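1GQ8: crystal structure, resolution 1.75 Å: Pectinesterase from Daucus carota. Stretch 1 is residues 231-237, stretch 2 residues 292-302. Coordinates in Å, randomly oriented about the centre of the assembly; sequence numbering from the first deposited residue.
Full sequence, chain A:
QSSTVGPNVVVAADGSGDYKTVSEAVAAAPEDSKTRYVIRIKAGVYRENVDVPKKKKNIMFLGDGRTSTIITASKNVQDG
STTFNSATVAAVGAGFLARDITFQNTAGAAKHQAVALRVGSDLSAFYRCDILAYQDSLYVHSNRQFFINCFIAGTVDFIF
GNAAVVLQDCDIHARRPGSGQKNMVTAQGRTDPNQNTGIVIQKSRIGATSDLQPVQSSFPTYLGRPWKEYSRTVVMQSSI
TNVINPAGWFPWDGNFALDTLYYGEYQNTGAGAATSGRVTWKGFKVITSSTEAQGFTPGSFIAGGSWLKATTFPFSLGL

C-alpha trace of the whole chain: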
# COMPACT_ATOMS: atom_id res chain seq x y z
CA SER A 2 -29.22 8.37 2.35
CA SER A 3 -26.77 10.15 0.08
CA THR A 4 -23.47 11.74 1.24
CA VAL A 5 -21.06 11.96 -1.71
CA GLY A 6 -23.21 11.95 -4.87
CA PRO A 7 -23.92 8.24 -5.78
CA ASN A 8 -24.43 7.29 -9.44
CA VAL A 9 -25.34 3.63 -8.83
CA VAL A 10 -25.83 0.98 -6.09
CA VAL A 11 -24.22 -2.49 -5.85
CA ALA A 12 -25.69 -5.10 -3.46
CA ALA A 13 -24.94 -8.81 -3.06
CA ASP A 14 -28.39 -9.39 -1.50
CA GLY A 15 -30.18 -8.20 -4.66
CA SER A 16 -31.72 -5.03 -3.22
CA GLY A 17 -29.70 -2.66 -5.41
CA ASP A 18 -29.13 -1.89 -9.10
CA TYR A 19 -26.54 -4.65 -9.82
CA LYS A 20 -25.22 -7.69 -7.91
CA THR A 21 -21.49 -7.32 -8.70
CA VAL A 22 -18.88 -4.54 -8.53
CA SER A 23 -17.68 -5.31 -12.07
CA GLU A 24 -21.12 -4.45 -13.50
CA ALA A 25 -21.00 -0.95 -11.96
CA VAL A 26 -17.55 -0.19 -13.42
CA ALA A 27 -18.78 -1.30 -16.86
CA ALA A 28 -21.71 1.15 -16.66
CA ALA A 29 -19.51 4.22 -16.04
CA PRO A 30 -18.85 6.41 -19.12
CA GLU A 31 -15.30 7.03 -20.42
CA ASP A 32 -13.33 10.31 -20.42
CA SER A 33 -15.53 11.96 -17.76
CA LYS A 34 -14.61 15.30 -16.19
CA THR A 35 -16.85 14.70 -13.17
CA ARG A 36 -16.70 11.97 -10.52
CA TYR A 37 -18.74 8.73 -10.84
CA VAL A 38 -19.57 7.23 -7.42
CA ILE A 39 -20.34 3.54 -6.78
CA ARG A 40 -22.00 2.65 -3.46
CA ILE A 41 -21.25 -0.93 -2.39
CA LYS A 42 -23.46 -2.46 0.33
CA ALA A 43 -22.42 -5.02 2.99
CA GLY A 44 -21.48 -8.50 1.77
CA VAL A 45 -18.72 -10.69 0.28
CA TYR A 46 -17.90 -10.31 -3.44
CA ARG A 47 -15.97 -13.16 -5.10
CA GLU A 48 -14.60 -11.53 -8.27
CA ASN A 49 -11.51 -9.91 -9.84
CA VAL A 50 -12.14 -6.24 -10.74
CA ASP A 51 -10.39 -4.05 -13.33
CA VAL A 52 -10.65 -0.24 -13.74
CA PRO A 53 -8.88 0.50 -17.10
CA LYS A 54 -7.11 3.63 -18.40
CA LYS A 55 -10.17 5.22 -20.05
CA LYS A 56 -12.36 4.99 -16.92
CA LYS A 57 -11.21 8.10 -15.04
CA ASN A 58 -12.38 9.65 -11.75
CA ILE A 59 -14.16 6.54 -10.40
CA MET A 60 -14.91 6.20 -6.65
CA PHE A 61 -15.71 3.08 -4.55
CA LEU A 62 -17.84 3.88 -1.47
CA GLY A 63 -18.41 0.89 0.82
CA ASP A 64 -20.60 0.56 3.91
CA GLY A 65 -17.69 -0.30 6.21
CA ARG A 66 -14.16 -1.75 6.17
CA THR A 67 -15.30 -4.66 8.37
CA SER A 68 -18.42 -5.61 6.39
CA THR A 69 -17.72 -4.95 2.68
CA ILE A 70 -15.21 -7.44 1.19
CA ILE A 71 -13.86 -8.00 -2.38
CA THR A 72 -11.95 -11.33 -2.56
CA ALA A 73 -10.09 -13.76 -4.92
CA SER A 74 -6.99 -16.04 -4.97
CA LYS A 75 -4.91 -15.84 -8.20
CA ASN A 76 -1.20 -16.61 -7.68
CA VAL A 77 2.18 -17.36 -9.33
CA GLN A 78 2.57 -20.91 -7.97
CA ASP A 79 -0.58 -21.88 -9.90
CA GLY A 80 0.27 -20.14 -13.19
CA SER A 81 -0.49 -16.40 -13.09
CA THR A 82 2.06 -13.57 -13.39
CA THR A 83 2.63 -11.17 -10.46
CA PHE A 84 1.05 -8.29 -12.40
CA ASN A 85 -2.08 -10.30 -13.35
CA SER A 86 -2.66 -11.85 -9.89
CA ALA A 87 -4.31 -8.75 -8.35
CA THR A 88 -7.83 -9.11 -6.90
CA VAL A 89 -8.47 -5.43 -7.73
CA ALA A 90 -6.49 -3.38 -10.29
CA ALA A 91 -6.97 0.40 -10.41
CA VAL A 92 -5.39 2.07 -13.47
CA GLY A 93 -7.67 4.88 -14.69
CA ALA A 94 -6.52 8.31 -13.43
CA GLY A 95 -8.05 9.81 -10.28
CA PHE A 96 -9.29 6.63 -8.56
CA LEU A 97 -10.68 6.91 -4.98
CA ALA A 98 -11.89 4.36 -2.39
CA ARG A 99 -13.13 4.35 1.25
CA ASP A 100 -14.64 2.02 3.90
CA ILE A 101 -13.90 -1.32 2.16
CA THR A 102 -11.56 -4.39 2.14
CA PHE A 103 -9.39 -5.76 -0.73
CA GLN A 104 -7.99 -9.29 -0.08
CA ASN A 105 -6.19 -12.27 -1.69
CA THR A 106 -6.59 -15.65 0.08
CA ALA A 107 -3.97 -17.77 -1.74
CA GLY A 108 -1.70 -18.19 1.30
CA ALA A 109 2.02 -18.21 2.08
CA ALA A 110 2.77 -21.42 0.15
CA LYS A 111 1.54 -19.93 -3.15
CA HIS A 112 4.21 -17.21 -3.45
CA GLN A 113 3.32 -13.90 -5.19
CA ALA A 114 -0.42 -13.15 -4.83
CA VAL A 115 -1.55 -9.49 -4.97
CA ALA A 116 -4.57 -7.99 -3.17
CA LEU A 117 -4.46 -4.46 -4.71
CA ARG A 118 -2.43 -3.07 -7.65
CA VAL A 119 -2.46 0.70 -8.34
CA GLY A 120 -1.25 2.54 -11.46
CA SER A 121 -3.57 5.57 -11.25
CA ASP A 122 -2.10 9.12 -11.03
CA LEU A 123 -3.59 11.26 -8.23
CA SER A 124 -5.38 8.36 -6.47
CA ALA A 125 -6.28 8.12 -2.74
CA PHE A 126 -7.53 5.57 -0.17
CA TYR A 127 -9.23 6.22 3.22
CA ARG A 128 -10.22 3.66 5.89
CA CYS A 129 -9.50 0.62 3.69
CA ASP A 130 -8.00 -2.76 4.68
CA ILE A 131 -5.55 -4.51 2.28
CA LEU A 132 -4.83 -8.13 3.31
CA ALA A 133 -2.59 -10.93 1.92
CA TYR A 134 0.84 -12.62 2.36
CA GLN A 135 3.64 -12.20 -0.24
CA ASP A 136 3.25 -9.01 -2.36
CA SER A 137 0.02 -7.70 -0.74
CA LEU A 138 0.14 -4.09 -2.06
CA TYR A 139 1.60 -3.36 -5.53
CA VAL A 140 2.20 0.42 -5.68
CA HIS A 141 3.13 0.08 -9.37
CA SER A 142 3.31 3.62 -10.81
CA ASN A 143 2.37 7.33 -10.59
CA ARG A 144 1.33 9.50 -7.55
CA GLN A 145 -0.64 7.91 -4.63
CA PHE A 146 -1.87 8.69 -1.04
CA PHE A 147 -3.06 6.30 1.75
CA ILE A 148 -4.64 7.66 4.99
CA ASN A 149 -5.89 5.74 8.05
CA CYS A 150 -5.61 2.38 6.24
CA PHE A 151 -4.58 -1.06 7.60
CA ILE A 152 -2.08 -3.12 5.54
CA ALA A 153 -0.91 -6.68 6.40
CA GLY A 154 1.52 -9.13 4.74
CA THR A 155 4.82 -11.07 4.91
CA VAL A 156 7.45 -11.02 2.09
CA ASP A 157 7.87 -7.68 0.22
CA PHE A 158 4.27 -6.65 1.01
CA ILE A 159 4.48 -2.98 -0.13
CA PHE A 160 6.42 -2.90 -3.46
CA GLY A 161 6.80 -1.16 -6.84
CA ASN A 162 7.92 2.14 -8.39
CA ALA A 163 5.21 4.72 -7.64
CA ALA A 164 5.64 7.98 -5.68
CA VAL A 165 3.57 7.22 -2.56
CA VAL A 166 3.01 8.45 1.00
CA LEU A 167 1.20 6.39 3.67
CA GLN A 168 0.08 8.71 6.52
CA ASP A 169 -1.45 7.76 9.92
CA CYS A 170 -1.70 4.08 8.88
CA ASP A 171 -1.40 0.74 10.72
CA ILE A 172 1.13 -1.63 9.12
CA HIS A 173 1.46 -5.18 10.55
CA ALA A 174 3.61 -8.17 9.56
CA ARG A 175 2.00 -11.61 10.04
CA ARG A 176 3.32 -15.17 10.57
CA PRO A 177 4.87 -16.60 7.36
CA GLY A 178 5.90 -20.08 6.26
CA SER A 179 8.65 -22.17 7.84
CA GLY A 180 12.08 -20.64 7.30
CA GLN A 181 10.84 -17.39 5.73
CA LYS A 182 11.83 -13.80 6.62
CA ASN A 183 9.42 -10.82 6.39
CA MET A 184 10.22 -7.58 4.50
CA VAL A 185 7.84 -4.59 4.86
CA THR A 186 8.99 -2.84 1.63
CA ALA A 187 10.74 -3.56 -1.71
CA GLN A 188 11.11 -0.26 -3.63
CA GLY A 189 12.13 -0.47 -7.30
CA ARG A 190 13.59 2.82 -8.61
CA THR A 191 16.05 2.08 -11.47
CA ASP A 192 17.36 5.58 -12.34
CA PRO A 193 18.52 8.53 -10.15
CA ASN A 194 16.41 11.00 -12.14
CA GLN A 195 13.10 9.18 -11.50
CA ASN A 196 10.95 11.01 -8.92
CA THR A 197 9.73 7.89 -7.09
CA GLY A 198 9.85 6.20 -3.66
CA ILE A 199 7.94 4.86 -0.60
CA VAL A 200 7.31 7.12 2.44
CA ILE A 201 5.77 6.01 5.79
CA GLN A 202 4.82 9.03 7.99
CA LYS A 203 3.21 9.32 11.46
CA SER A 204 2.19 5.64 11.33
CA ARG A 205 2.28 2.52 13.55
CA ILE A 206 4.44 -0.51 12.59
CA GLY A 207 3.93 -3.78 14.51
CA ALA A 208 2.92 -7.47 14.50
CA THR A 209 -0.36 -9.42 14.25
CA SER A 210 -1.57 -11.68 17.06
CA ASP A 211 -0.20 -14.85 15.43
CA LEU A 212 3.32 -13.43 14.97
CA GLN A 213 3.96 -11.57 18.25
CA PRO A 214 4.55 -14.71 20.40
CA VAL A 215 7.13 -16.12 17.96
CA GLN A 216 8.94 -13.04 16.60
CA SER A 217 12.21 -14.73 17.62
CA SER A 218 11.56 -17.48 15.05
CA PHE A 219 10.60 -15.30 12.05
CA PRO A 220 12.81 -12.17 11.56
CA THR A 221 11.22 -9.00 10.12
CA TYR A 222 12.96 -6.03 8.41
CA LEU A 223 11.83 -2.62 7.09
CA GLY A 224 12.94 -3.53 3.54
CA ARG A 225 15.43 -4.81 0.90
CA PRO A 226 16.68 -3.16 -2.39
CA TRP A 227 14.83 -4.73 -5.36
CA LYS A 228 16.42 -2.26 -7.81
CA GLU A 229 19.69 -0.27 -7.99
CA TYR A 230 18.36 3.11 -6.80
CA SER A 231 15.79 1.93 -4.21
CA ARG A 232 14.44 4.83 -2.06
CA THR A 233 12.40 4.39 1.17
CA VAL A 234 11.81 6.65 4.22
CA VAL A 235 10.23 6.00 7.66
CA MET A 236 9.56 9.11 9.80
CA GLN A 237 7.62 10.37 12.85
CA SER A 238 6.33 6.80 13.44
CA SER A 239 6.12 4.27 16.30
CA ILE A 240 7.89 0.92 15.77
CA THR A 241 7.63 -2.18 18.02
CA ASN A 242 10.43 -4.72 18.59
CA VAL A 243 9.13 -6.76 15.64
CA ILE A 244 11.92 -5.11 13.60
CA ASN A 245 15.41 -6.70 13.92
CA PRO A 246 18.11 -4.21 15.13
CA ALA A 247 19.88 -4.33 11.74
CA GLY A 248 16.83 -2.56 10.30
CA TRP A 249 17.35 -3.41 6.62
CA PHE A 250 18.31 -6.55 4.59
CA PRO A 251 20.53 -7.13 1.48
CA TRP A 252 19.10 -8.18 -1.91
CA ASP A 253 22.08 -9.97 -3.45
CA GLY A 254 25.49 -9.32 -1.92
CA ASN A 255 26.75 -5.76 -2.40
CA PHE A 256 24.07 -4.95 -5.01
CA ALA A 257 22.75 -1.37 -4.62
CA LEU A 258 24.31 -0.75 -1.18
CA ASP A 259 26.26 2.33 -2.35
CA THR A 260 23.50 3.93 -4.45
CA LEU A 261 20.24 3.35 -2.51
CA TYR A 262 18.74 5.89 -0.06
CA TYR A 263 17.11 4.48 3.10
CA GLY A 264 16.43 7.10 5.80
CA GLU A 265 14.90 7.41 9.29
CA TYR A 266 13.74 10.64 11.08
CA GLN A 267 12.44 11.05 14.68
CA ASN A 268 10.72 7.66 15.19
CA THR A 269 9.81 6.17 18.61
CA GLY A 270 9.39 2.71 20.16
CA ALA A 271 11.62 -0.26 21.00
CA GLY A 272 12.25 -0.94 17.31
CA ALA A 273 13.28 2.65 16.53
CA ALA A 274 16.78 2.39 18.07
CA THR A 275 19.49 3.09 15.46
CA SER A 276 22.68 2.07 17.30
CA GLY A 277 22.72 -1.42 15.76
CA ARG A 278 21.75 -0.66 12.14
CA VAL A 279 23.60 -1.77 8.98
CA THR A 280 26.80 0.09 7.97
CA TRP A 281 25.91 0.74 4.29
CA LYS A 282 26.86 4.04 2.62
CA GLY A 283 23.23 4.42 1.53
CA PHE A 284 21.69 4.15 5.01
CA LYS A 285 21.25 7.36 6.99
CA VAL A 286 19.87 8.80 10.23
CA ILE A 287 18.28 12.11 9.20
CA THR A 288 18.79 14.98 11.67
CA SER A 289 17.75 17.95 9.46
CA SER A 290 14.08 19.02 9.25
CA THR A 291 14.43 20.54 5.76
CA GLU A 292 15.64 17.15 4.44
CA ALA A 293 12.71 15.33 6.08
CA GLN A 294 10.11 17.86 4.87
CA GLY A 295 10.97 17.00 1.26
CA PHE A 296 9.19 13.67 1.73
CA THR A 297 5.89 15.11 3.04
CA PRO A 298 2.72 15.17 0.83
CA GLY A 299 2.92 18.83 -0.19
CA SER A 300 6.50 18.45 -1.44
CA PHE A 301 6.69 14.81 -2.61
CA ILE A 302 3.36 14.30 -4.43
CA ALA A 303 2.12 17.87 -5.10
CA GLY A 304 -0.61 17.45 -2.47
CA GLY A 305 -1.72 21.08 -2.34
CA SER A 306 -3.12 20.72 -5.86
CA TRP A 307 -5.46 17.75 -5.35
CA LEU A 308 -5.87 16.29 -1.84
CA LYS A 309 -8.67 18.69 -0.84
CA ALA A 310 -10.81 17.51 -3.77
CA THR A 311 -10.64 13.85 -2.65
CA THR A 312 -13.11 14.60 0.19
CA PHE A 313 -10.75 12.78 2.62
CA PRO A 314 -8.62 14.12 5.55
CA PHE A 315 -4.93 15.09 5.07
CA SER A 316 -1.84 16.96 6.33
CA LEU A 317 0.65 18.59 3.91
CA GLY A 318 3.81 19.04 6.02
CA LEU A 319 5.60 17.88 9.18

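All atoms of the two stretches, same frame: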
# COMPACT_ATOMS: atom_id res chain seq x y z
N SER A 231 16.88 2.06 -5.18
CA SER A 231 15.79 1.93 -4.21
C SER A 231 15.77 3.13 -3.23
O SER A 231 16.82 3.53 -2.71
CB SER A 231 15.97 0.62 -3.44
OG SER A 231 14.80 0.22 -2.74
N ARG A 232 14.58 3.69 -2.97
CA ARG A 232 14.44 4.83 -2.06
C ARG A 232 13.21 4.71 -1.13
O ARG A 232 12.06 4.77 -1.59
CB ARG A 232 14.37 6.15 -2.86
CG ARG A 232 14.21 7.40 -1.99
CD ARG A 232 14.58 8.70 -2.72
NE ARG A 232 13.70 9.01 -3.85
CZ ARG A 232 13.79 10.11 -4.59
NH1 ARG A 232 14.72 11.02 -4.33
NH2 ARG A 232 12.96 10.29 -5.61
N THR A 233 13.46 4.56 0.17
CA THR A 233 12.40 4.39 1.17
C THR A 233 12.69 5.20 2.44
O THR A 233 13.84 5.22 2.91
CB THR A 233 12.26 2.90 1.54
OG1 THR A 233 12.02 2.13 0.36
CG2 THR A 233 11.12 2.69 2.53
N VAL A 234 11.67 5.84 3.00
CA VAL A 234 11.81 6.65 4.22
C VAL A 234 10.74 6.35 5.27
O VAL A 234 9.56 6.22 4.94
CB VAL A 234 11.76 8.17 3.90
CG1 VAL A 234 11.68 8.99 5.19
CG2 VAL A 234 12.99 8.59 3.10
N VAL A 235 11.15 6.24 6.54
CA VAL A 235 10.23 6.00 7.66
C VAL A 235 10.45 7.16 8.65
O VAL A 235 11.55 7.31 9.19
CB VAL A 235 10.53 4.65 8.38
CG1 VAL A 235 9.58 4.46 9.56
CG2 VAL A 235 10.37 3.50 7.39
N MET A 236 9.41 7.96 8.90
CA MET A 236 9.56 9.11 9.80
C MET A 236 8.36 9.40 10.71
O MET A 236 7.22 9.10 10.38
CB MET A 236 9.88 10.37 8.97
CG MET A 236 8.82 10.75 7.93
SD MET A 236 9.30 12.15 6.84
CE MET A 236 7.75 12.58 6.12
N GLN A 237 8.65 9.99 11.88
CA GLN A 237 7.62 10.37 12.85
C GLN A 237 6.66 9.22 13.22
O GLN A 237 5.51 9.47 13.59
CB GLN A 237 6.82 11.56 12.30
CG GLN A 237 7.68 12.77 11.91
CD GLN A 237 6.87 13.91 11.32
OE1 GLN A 237 6.24 13.77 10.27
NE2 GLN A 237 6.87 15.05 12.01
N GLU A 292 15.43 18.37 5.23
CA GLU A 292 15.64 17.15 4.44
C GLU A 292 14.41 16.24 4.59
O GLU A 292 13.94 15.66 3.62
CB GLU A 292 16.91 16.43 4.92
CG GLU A 292 17.26 15.14 4.14
CD GLU A 292 18.63 14.56 4.51
OE1 GLU A 292 19.28 15.06 5.46
OE2 GLU A 292 19.07 13.60 3.84
N ALA A 293 13.88 16.16 5.81
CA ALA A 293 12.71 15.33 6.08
C ALA A 293 11.44 15.88 5.42
O ALA A 293 10.62 15.12 4.90
CB ALA A 293 12.49 15.21 7.60
N GLN A 294 11.29 17.20 5.45
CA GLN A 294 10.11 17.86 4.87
C GLN A 294 9.94 17.59 3.37
O GLN A 294 8.83 17.67 2.83
CB GLN A 294 10.20 19.37 5.14
CG GLN A 294 9.02 20.19 4.64
CD GLN A 294 9.09 21.63 5.12
OE1 GLN A 294 8.60 21.96 6.20
NE2 GLN A 294 9.71 22.49 4.33
N GLY A 295 11.04 17.27 2.69
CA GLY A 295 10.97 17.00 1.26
C GLY A 295 10.12 15.78 0.93
O GLY A 295 9.62 15.65 -0.19
N PHE A 296 9.96 14.89 1.91
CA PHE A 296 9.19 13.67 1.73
C PHE A 296 7.72 13.75 2.17
O PHE A 296 7.00 12.76 2.09
CB PHE A 296 9.90 12.51 2.45
CG PHE A 296 11.21 12.11 1.81
CD1 PHE A 296 11.22 11.35 0.64
CD2 PHE A 296 12.42 12.51 2.36
CE1 PHE A 296 12.42 11.00 0.02
CE2 PHE A 296 13.64 12.17 1.75
CZ PHE A 296 13.63 11.41 0.58
N THR A 297 7.28 14.93 2.62
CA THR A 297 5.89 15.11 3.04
C THR A 297 4.98 15.30 1.81
O THR A 297 5.45 15.67 0.73
CB THR A 297 5.74 16.32 4.02
OG1 THR A 297 6.22 17.52 3.40
CG2 THR A 297 6.53 16.07 5.30
N PRO A 298 3.66 15.04 1.95
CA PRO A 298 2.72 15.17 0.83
C PRO A 298 2.80 16.43 -0.05
O PRO A 298 2.82 16.33 -1.28
CB PRO A 298 1.35 15.03 1.51
CG PRO A 298 1.64 14.10 2.64
CD PRO A 298 2.95 14.65 3.18
N GLY A 299 2.86 17.60 0.57
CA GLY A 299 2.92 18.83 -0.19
C GLY A 299 4.14 18.98 -1.09
O GLY A 299 4.07 19.62 -2.14
N SER A 300 5.25 18.37 -0.68
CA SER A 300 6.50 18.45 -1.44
C SER A 300 6.83 17.22 -2.30
O SER A 300 7.50 17.36 -3.33
CB SER A 300 7.67 18.71 -0.48
OG SER A 300 7.51 19.91 0.25
N PHE A 301 6.38 16.04 -1.89
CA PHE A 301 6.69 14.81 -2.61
C PHE A 301 5.68 14.38 -3.69
O PHE A 301 6.06 13.78 -4.70
CB PHE A 301 6.90 13.66 -1.61
CG PHE A 301 7.65 12.47 -2.17
CD1 PHE A 301 8.96 12.61 -2.64
CD2 PHE A 301 7.06 11.21 -2.19
CE1 PHE A 301 9.67 11.50 -3.13
CE2 PHE A 301 7.76 10.09 -2.68
CZ PHE A 301 9.06 10.24 -3.14
N ILE A 302 4.40 14.67 -3.47
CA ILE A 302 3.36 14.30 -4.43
C ILE A 302 2.41 15.45 -4.81
O ILE A 302 1.25 15.21 -5.17
CB ILE A 302 2.50 13.10 -3.93
CG1 ILE A 302 1.92 13.41 -2.55
CG2 ILE A 302 3.35 11.83 -3.91
CD1 ILE A 302 0.93 12.36 -2.04

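A β-strand presents its side chains alternately to its two faces, and a neighbouring segment can pack against one face without any hydrogen bond to the strand. The contact between residues 231–237 and 292–302 of this pectinesterase is a compact example. In the strand 232–236, Arg 232, Val 234 and Met 236 direct their CA-to-CB bonds toward the second stretch, whereas that of Thr 233 points away and Val 235 is out of reach. The second stretch covers this row with Ala 293 from one helix, Phe 296 and Thr 297 from the turn, and Phe 301 from the end of the next helix. No hydrogen bond crosses between them; the 302 Å² of buried surface, both sides summed, comes from side chains of the strand packing against side chains and backbone carbonyls. Val 234, Met 236, Ala 293 and Thr 297 are buried, while Arg 232, Phe 296 and Phe 301 remain partly exposed.

The aromatic contacts centre on Phe 296, which has the largest covered area of any residue here. Its ring lies over Val 234: the CG2 methyl of Val 234 sits 3.7 Å from the centroid of the Phe 296 ring and only 7° off its normal, a CH-pi contact made almost squarely over the face. The compact, branched valine brings a methyl to the ring without needing a long side chain. Arg 232 meets the same ring differently, at its edge, with Arg 232 CD 4.2 Å from CE1 of Phe 296.

Packing continues at Met 236, whose unbranched side chain, extended at chi2 and chi3, reaches along the second stretch. Met 236 SD lies 3.8 Å from the backbone O of Ala 293 and 4.5 Å from the Ala 293 CB, so the sulfur is nearer the carbonyl oxygen than the methyl. The terminal Met 236 CE lies 3.8 Å from CG2 of Thr 297 and 4.3 Å from CB of Phe 296.

Arg 232 adds a charged group to a largely apolar contact. Phe 301 CE1 lies over one face of the guanidinium, 4.3 Å from Arg 232 NH2, while that nitrogen is near the plane of the Phe 301 ring, at its edge. The planar group can thus offer a face to the aromatic residue while NE and NH2 are hydrogen-bonded elsewhere in the structure.

Bonds within the second stretch support this surface. A type I turn runs from Gln 294 to Thr 297, and Thr 297 OG1 donates to Gln 294 O at 2.7 Å. Threonine therefore serves twice: its hydroxyl ties down the turn, while its methyl meets Met 236.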